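Nucleoside-triphosphatase THEP1 (Aquifex aeolicus, PDB 1YE8) hydrolyses nucleoside triphosphates, including ATP, GTP, CTP, TTP and UTP, to the diphosphate and phosphate, and has no kinase activity. Local coordinates at residues 2-7 with 155-160. Residues are numbered along the deposited sequence; the frame is centred on the assembly and turned at random.
Sequences KIIITG and AVLIEL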
loop_
_atom_site.group_PDB
_atom_site.type_symbol
_atom_site.label_atom_id
_atom_site.label_comp_id
_atom_site.label_asym_id
_atom_site.label_seq_id
_atom_site.Cartn_x
_atom_site.Cartn_y
_atom_site.Cartn_z
ATOM N N LYS A 2 12.682 3.685 -0.777
ATOM C CA LYS A 2 11.210 3.831 -0.802
ATOM C C LYS A 2 10.786 3.760 -2.257
ATOM O O LYS A 2 11.217 4.596 -3.062
ATOM C CB LYS A 2 10.741 5.186 -0.228
ATOM C CG LYS A 2 11.206 5.574 1.185
ATOM C CD LYS A 2 10.555 4.692 2.237
ATOM C CE LYS A 2 10.850 5.086 3.682
ATOM N NZ LYS A 2 12.301 5.176 3.981
ATOM N N ILE A 3 9.990 2.755 -2.608
ATOM C CA ILE A 3 9.455 2.619 -3.967
ATOM C C ILE A 3 7.992 3.032 -3.919
ATOM O O ILE A 3 7.197 2.391 -3.198
ATOM C CB ILE A 3 9.530 1.133 -4.455
ATOM C CG1 ILE A 3 10.938 0.531 -4.294
ATOM C CG2 ILE A 3 9.016 1.025 -5.889
ATOM C CD1 ILE A 3 11.977 1.161 -5.191
ATOM N N ILE A 4 7.639 4.086 -4.659
ATOM C CA ILE A 4 6.265 4.585 -4.695
ATOM C C ILE A 4 5.721 4.318 -6.083
ATOM O O ILE A 4 6.221 4.855 -7.078
ATOM C CB ILE A 4 6.217 6.093 -4.379
ATOM C CG1 ILE A 4 6.845 6.371 -3.013
ATOM C CG2 ILE A 4 4.762 6.583 -4.423
ATOM C CD1 ILE A 4 6.906 7.804 -2.621
ATOM N N ILE A 5 4.674 3.498 -6.151
ATOM C CA ILE A 5 4.050 3.113 -7.417
ATOM C C ILE A 5 2.719 3.837 -7.548
ATOM O O ILE A 5 1.854 3.762 -6.673
ATOM C CB ILE A 5 3.833 1.585 -7.476
ATOM C CG1 ILE A 5 5.162 0.836 -7.340
ATOM C CG2 ILE A 5 3.106 1.199 -8.785
ATOM C CD1 ILE A 5 5.008 -0.614 -6.911
ATOM N N THR A 6 2.560 4.556 -8.649
ATOM C CA THR A 6 1.328 5.275 -8.918
ATOM C C THR A 6 0.833 4.938 -10.318
ATOM O O THR A 6 1.514 4.230 -11.059
ATOM C CB THR A 6 1.564 6.790 -8.658
ATOM O OG1 THR A 6 0.315 7.493 -8.634
ATOM C CG2 THR A 6 2.436 7.480 -9.753
ATOM N N GLY A 7 -0.367 5.387 -10.656
ATOM C CA GLY A 7 -0.908 5.123 -11.974
ATOM C C GLY A 7 -2.416 5.092 -11.939
ATOM O O GLY A 7 -3.023 5.168 -10.869
ATOM N N ALA A 155 12.733 9.252 -2.765
ATOM C CA ALA A 155 11.946 8.093 -3.173
ATOM C C ALA A 155 12.096 7.799 -4.657
ATOM O O ALA A 155 12.449 8.677 -5.471
ATOM C CB ALA A 155 10.475 8.297 -2.826
ATOM N N VAL A 156 11.812 6.557 -5.004
ATOM C CA VAL A 156 11.736 6.141 -6.392
ATOM C C VAL A 156 10.259 6.238 -6.748
ATOM O O VAL A 156 9.440 5.566 -6.138
ATOM C CB VAL A 156 12.243 4.692 -6.547
ATOM C CG1 VAL A 156 12.048 4.177 -7.981
ATOM C CG2 VAL A 156 13.702 4.591 -6.111
ATOM N N LEU A 157 9.912 7.101 -7.699
ATOM C CA LEU A 157 8.508 7.288 -8.080
ATOM C C LEU A 157 8.305 6.668 -9.459
ATOM O O LEU A 157 8.946 7.071 -10.443
ATOM C CB LEU A 157 8.131 8.782 -8.069
ATOM C CG LEU A 157 6.683 9.096 -8.491
ATOM C CD1 LEU A 157 5.620 8.538 -7.524
ATOM C CD2 LEU A 157 6.487 10.606 -8.639
ATOM N N ILE A 158 7.426 5.673 -9.527
ATOM C CA ILE A 158 7.168 4.948 -10.768
ATOM C C ILE A 158 5.726 5.128 -11.184
ATOM O O ILE A 158 4.806 4.821 -10.420
ATOM C CB ILE A 158 7.508 3.457 -10.602
ATOM C CG1 ILE A 158 9.034 3.295 -10.568
ATOM C CG2 ILE A 158 6.922 2.607 -11.754
ATOM C CD1 ILE A 158 9.503 2.049 -9.886
ATOM N N GLU A 159 5.523 5.657 -12.393
ATOM C CA GLU A 159 4.189 5.758 -12.976
ATOM C C GLU A 159 3.950 4.515 -13.790
ATOM O O GLU A 159 4.511 4.347 -14.890
ATOM C CB GLU A 159 4.025 7.036 -13.814
ATOM C CG GLU A 159 2.590 7.230 -14.313
ATOM C CD GLU A 159 2.238 8.660 -14.699
ATOM O OE1 GLU A 159 3.016 9.602 -14.476
ATOM O OE2 GLU A 159 1.114 8.853 -15.197
ATOM N N LEU A 160 3.135 3.621 -13.247
ATOM C CA LEU A 160 2.859 2.323 -13.864
ATOM C C LEU A 160 1.874 2.518 -15.000
ATOM O O LEU A 160 0.843 3.177 -14.817
ATOM C CB LEU A 160 2.275 1.373 -12.816
ATOM C CG LEU A 160 2.157 -0.085 -13.261
ATOM C CD1 LEU A 160 3.536 -0.678 -13.556
ATOM C CD2 LEU A 160 1.441 -0.909 -12.204
#
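Ile-3, Ile-5, Val-156 and Ile-158 occupy one face of the parallel strand pair 2-6 and 156-159, while Ile-4, Thr-6, Leu-157 and Glu-159 occupy the other. The flat groups here are peptides, joined edge to edge by five backbone hydrogen bonds. Ile-4 illustrates the parallel pattern, its N donating to Val-156 O at 2.8 Å and its O accepting from Ile-158 N. The same zigzag recurs as Thr-6 N binds Ile-158 O and Thr-6 O receives Leu-160 N, and the axes of the two short strands differ by 20°.

On the first face Ile-3 lies alongside Val-156 and bends back at chi2 (-67°), which brings its CD1 to 3.8 Å from Val-156 CB. Helix 168-175 covers Val-156 and Ile-158, and helix 13-24 packs on Ile-5. On the other face Ile-4 uses both branches: CD1 rests 3.6 Å from Ala-155 CB, and CG2 meets Leu-157 CD1 at 3.8 Å. An alanine in place of Ile-4 would probably leave the methyls of Ala-155 and Leu-157 without these apolar neighbours and open a gap against Ile-137. The Thr-6 methyl, CG2, lies 4.0 Å from Leu-157 CD1, and its OG1, anti to the backbone N (chi1 -168°), bonds instead to Ile-137 O.

Strand 156-159 is an outermost strand of the five-stranded parallel sheet, next to strand 2-6, whose other edge pairs with strand 132-136. Gly-7 leads on into the loop that probably binds ATP, before helix 13-24, consistent with the strand-loop-helix of a Walker A P-loop in a RecA-like NTPase fold.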